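Local coordinates for protein ureidoglycolate hydrolase (Arabidopsis thaliana, PDB 4PXE) that hydrolyses (S)-ureidoglycolate to glyoxylate, ammonia and carbon dioxide as a manganese-dependent homodimeric amidohydrolase, a late step in plant purine breakdown, at residues V41-K46 / R179-A184; E160-T165 / V172-A177. One frame throughout, in Å; residues are numbered along the deposited sequence.

Contact 1: V41-K46 / R179-A184; sequences VLYTDK and RSAGYA
On the 41-46 side the contact is almost entirely Tyr43, which lies against Ala181 and Tyr183. Val41 opens a type II beta turn to Thr44; its carbonyl O takes the backbone N of Thr44 and also Thr44 OG1, at 2.7 Å on an in-plane lone pair. Leu42 lays CD1 over the centre of one face of the Tyr43 ring, 3.4 Å above the plane. Tyr43 turns its CG anti to the carbonyl carbon (chi1 -62°), which brings CD1 to 3.6 Å from Ala181 CB and CE1 to 3.6 Å from Tyr183 CD2. The tyrosine rings touch at their borders without stacking, their planes inclined at 43°. A methyl suits position 181, since Tyr43 CB and CG also approach it. Both hydroxyls are satisfied beyond the contact, Tyr43 OH by Val70 O and Tyr183 OH by Glu67 OE1, so tyrosine serves as an apolar side with a bonded polar end. Thr44 takes the N-cap position of helix 45-60, its OG1 making a weak bond with Asp47 N, while Asp45 and Lys46 form a salt bridge (OD2 to NZ, 3.1 Å) that Asp32 extends. In 179-184, Gly182 follows helix 174-180 at positive phi, where a CB would press on the carbonyl O of Ala181; its N bonds back to Arg179 O. A beta turn leading into an N-capped helix thus packs against the C-terminal Schellman motif of another helix.

Contact 2: E160-T165 / V172-A177; sequences EALKTT and VSFIEA
Leu162 and Phe174 form the tight side of the packing of two consecutive helices, the end of 156-164 against the N-capped start of 174-180, joined by the loop 165-173. Leu162 CD2 sits over one face of the Phe174 ring, 3.8 Å from its centroid and 17° off the normal, a CH-pi contact displaced toward the CG and CD1 rim. Phe174 holds CG anti to its backbone nitrogen (chi1 173°), and this turns the ring to receive the leucine, whose CB and CD1 reach the CD2, CE2 and CZ side. Leu147 of helix 147-152 touches both residues, so a branched aliphatic chain and a flat ring suit this buried place. Replacing Phe174 by an alanine would probably leave the Leu162 methyls without the ring they rest on and open a gap beside Leu147. The looser side lies at Lys163 and Ile175, both partly exposed, where a single close approach joins lysine CD to isoleucine CD1 at 3.5 Å. Bends at chi2 and chi3 lay the aliphatic part of the lysine beside Ile175, while NZ bonds to Asp189 O. Ser173 N-caps the second helix, OG accepting from Glu176 N at 3.0 Å. Between the helices a water donates to Leu162 O at 2.7 Å and accepts from Ile175 N at 3.1 Å, joining a last-turn carbonyl to a first-turn amide.

How the contacts relate
From the N terminus, the chain first passes through 41-46, where strand 38-40 gives way to helix 45-60, and meets 179-184 more than 130 residues later, so contact 1 closes a long loop holding many helices and strands. Contact 2 is nested inside that loop and closes a far shorter one, with six residues between 160-165 and 172-177. Helix 174-180 is common to both: its beginning packs on helix 156-164, its C-terminal end and the residues just after it on the turn before helix 45-60. The two contacts, with centres about 13 Å apart, also touch directly, Tyr43 OH packing 3.5 Å from Phe174 CZ. Both lie away from the manganese site.

Contact 1: V41-K46 / R179-A184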
loop_
_atom_site.group_PDB
_atom_site.type_symbol
_atom_site.label_atom_id
_atom_site.label_comp_id
_atom_site.label_asym_id
_atom_site.label_seq_id
_atom_site.Cartn_x
_atom_site.Cartn_y
_atom_site.Cartn_z
ATOM N N VAL A 41 8.997 7.678 13.089
ATOM C CA VAL A 41 9.742 7.933 11.874
ATOM C C VAL A 41 10.451 9.281 11.900
ATOM O O VAL A 41 9.917 10.274 12.413
ATOM C CB VAL A 41 8.784 7.841 10.660
ATOM C CG1 VAL A 41 9.523 8.108 9.366
ATOM C CG2 VAL A 41 8.128 6.468 10.633
ATOM N N LEU A 42 11.673 9.276 11.367
ATOM C CA LEU A 42 12.511 10.460 11.205
ATOM C C LEU A 42 11.739 11.728 10.846
ATOM O O LEU A 42 11.004 11.747 9.861
ATOM C CB LEU A 42 13.568 10.179 10.129
ATOM C CG LEU A 42 14.458 11.327 9.655
ATOM C CD1 LEU A 42 15.241 11.903 10.826
ATOM C CD2 LEU A 42 15.395 10.835 8.583
ATOM N N TYR A 43 11.922 12.756 11.682
ATOM C CA TYR A 43 11.413 14.127 11.496
ATOM C C TYR A 43 9.903 14.325 11.673
ATOM O O TYR A 43 9.406 15.436 11.498
ATOM C CB TYR A 43 11.870 14.742 10.161
ATOM C CG TYR A 43 13.364 14.924 9.967
ATOM C CD1 TYR A 43 14.205 15.262 11.026
ATOM C CD2 TYR A 43 13.930 14.781 8.706
ATOM C CE1 TYR A 43 15.572 15.438 10.822
ATOM C CE2 TYR A 43 15.279 14.950 8.489
ATOM C CZ TYR A 43 16.105 15.286 9.547
ATOM O OH TYR A 43 17.455 15.444 9.307
ATOM N N THR A 44 9.164 13.270 12.006
ATOM C CA THR A 44 7.758 13.434 12.340
ATOM C C THR A 44 7.595 14.044 13.728
ATOM O O THR A 44 8.562 14.178 14.481
ATOM C CB THR A 44 7.011 12.100 12.312
ATOM O OG1 THR A 44 7.584 11.229 13.299
ATOM C CG2 THR A 44 7.112 11.450 10.923
ATOM N N ASP A 45 6.358 14.398 14.067
ATOM C CA ASP A 45 6.057 14.955 15.383
ATOM C C ASP A 45 6.463 14.024 16.535
ATOM O O ASP A 45 7.006 14.482 17.544
ATOM C CB ASP A 45 4.583 15.381 15.489
ATOM C CG ASP A 45 3.616 14.216 15.391
ATOM O OD1 ASP A 45 3.952 13.193 14.755
ATOM O OD2 ASP A 45 2.502 14.331 15.950
ATOM N N LYS A 46 6.221 12.724 16.375
ATOM C CA LYS A 46 6.628 11.751 17.393
ATOM C C LYS A 46 8.148 11.720 17.567
ATOM O O LYS A 46 8.642 11.616 18.692
ATOM C CB LYS A 46 6.106 10.349 17.048
ATOM C CG LYS A 46 4.593 10.262 16.835
ATOM C CD LYS A 46 3.837 10.884 18.000
ATOM C CE LYS A 46 2.327 10.707 17.841
ATOM N NZ LYS A 46 1.822 11.341 16.599
ATOM N N ARG A 179 13.469 20.606 7.752
ATOM C CA ARG A 179 13.034 21.950 8.128
ATOM C C ARG A 179 11.839 21.927 9.078
ATOM O O ARG A 179 11.793 22.681 10.052
ATOM C CB ARG A 179 12.698 22.774 6.879
ATOM C CG ARG A 179 12.165 24.173 7.179
ATOM C CD ARG A 179 10.824 24.436 6.495
ATOM N NE ARG A 179 9.769 24.724 7.466
ATOM C CZ ARG A 179 8.638 24.032 7.579
ATOM N NH1 ARG A 179 8.396 23.005 6.771
ATOM N NH2 ARG A 179 7.742 24.370 8.499
ATOM N N SER A 180 10.876 21.051 8.807
ATOM C CA SER A 180 9.670 20.975 9.626
ATOM C C SER A 180 9.997 20.524 11.050
ATOM O O SER A 180 9.288 20.871 11.995
ATOM C CB SER A 180 8.640 20.033 8.999
ATOM O OG SER A 180 9.071 18.686 9.074
ATOM N N ALA A 181 11.076 19.760 11.197
ATOM C CA ALA A 181 11.479 19.265 12.510
ATOM C C ALA A 181 12.421 20.233 13.217
ATOM O O ALA A 181 12.906 19.949 14.311
ATOM C CB ALA A 181 12.117 17.886 12.393
ATOM N N GLY A 182 12.683 21.374 12.584
ATOM C CA GLY A 182 13.480 22.417 13.207
ATOM C C GLY A 182 14.929 22.430 12.766
ATOM O O GLY A 182 15.773 23.094 13.368
ATOM N N TYR A 183 15.228 21.684 11.711
ATOM C CA TYR A 183 16.558 21.708 11.135
ATOM C C TYR A 183 16.505 22.519 9.834
ATOM O O TYR A 183 16.301 21.983 8.744
ATOM C CB TYR A 183 17.102 20.279 10.982
ATOM C CG TYR A 183 17.034 19.536 12.306
ATOM C CD1 TYR A 183 17.938 19.822 13.324
ATOM C CD2 TYR A 183 16.036 18.602 12.562
ATOM C CE1 TYR A 183 17.870 19.183 14.550
ATOM C CE2 TYR A 183 15.961 17.952 13.785
ATOM C CZ TYR A 183 16.881 18.247 14.775
ATOM O OH TYR A 183 16.810 17.609 15.992
ATOM N N ALA A 184 16.651 23.835 9.989
ATOM C CA ALA A 184 16.498 24.788 8.892
ATOM C C ALA A 184 17.583 24.594 7.844
ATOM O O ALA A 184 18.710 24.233 8.170
ATOM C CB ALA A 184 16.522 26.212 9.428
#

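Contact 2: E160-T165 / V172-A177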
loop_
_atom_site.group_PDB
_atom_site.type_symbol
_atom_site.label_atom_id
_atom_site.label_comp_id
_atom_site.label_asym_id
_atom_site.label_seq_id
_atom_site.Cartn_x
_atom_site.Cartn_y
_atom_site.Cartn_z
ATOM N N GLU A 160 25.205 15.002 -1.169
ATOM C CA GLU A 160 24.735 15.532 -2.446
ATOM C C GLU A 160 23.301 15.105 -2.742
ATOM O O GLU A 160 22.457 15.931 -3.090
ATOM C CB GLU A 160 25.658 15.088 -3.586
ATOM C CG GLU A 160 26.630 16.164 -4.050
ATOM C CD GLU A 160 25.930 17.352 -4.693
ATOM O OE1 GLU A 160 25.262 17.160 -5.735
ATOM O OE2 GLU A 160 26.049 18.479 -4.157
ATOM N N ALA A 161 23.035 13.811 -2.599
ATOM C CA ALA A 161 21.702 13.268 -2.846
ATOM C C ALA A 161 20.647 13.922 -1.948
ATOM O O ALA A 161 19.569 14.297 -2.405
ATOM C CB ALA A 161 21.711 11.757 -2.660
ATOM N N LEU A 162 20.965 14.069 -0.662
ATOM C CA LEU A 162 20.019 14.648 0.280
ATOM C C LEU A 162 19.548 16.046 -0.115
ATOM O O LEU A 162 18.405 16.421 0.148
ATOM C CB LEU A 162 20.615 14.666 1.692
ATOM C CG LEU A 162 20.757 13.283 2.333
ATOM C CD1 LEU A 162 21.466 13.409 3.663
ATOM C CD2 LEU A 162 19.399 12.641 2.517
ATOM N N LYS A 163 20.430 16.810 -0.746
ATOM C CA LYS A 163 20.131 18.198 -1.069
ATOM C C LYS A 163 19.572 18.356 -2.476
ATOM O O LYS A 163 19.041 19.412 -2.815
ATOM C CB LYS A 163 21.385 19.057 -0.909
ATOM C CG LYS A 163 21.965 19.036 0.494
ATOM C CD LYS A 163 21.302 20.055 1.405
ATOM C CE LYS A 163 21.721 21.467 1.042
ATOM N NZ LYS A 163 21.431 22.444 2.139
ATOM N N THR A 164 19.683 17.310 -3.291
ATOM C CA THR A 164 19.287 17.427 -4.695
ATOM C C THR A 164 18.124 16.533 -5.150
ATOM O O THR A 164 17.286 16.966 -5.945
ATOM C CB THR A 164 20.493 17.238 -5.653
ATOM O OG1 THR A 164 21.000 15.904 -5.549
ATOM C CG2 THR A 164 21.603 18.237 -5.327
ATOM N N THR A 165 18.061 15.293 -4.668
ATOM C CA THR A 165 17.075 14.352 -5.205
ATOM C C THR A 165 16.226 13.606 -4.182
ATOM O O THR A 165 15.165 13.095 -4.525
ATOM C CB THR A 165 17.735 13.275 -6.096
ATOM O OG1 THR A 165 18.664 12.509 -5.317
ATOM C CG2 THR A 165 18.463 13.914 -7.273
ATOM N N VAL A 172 7.768 14.277 -0.122
ATOM C CA VAL A 172 8.334 15.338 0.706
ATOM C C VAL A 172 9.856 15.231 0.670
ATOM O O VAL A 172 10.413 14.156 0.898
ATOM C CB VAL A 172 7.839 15.241 2.164
ATOM C CG1 VAL A 172 8.435 16.366 3.005
ATOM C CG2 VAL A 172 6.312 15.268 2.210
ATOM N N SER A 173 10.538 16.334 0.369
ATOM C CA SER A 173 11.986 16.292 0.233
ATOM C C SER A 173 12.639 16.138 1.600
ATOM O O SER A 173 12.023 16.442 2.626
ATOM C CB SER A 173 12.526 17.546 -0.467
ATOM O OG SER A 173 12.420 18.690 0.366
ATOM N N PHE A 174 13.877 15.658 1.604
ATOM C CA PHE A 174 14.654 15.581 2.836
ATOM C C PHE A 174 14.759 16.958 3.471
ATOM O O PHE A 174 14.584 17.106 4.678
ATOM C CB PHE A 174 16.047 15.014 2.577
ATOM C CG PHE A 174 16.946 15.059 3.782
ATOM C CD1 PHE A 174 16.824 14.110 4.788
ATOM C CD2 PHE A 174 17.894 16.062 3.923
ATOM C CE1 PHE A 174 17.635 14.151 5.899
ATOM C CE2 PHE A 174 18.711 16.112 5.034
ATOM C CZ PHE A 174 18.584 15.151 6.025
ATOM N N ILE A 175 15.024 17.969 2.648
ATOM C CA ILE A 175 15.175 19.329 3.147
ATOM C C ILE A 175 13.900 19.840 3.820
ATOM O O ILE A 175 13.959 20.416 4.907
ATOM C CB ILE A 175 15.604 20.294 2.026
ATOM C CG1 ILE A 175 16.993 19.920 1.518
ATOM C CG2 ILE A 175 15.598 21.731 2.519
ATOM C CD1 ILE A 175 17.995 19.686 2.615
ATOM N N GLU A 176 12.752 19.622 3.183
ATOM C CA GLU A 176 11.482 20.056 3.754
ATOM C C GLU A 176 11.188 19.321 5.058
ATOM O O GLU A 176 10.768 19.930 6.040
ATOM C CB GLU A 176 10.330 19.856 2.767
ATOM C CG GLU A 176 8.976 20.230 3.348
ATOM C CD GLU A 176 7.827 19.993 2.381
ATOM O OE1 GLU A 176 8.080 19.912 1.158
ATOM O OE2 GLU A 176 6.670 19.887 2.844
ATOM N N ALA A 177 11.404 18.009 5.062
ATOM C CA ALA A 177 11.185 17.213 6.267
ATOM C C ALA A 177 12.080 17.688 7.413
ATOM O O ALA A 177 11.609 17.891 8.530
ATOM C CB ALA A 177 11.428 15.737 5.976
HETATM O O HOH W 1 15.907 17.354 -0.223
#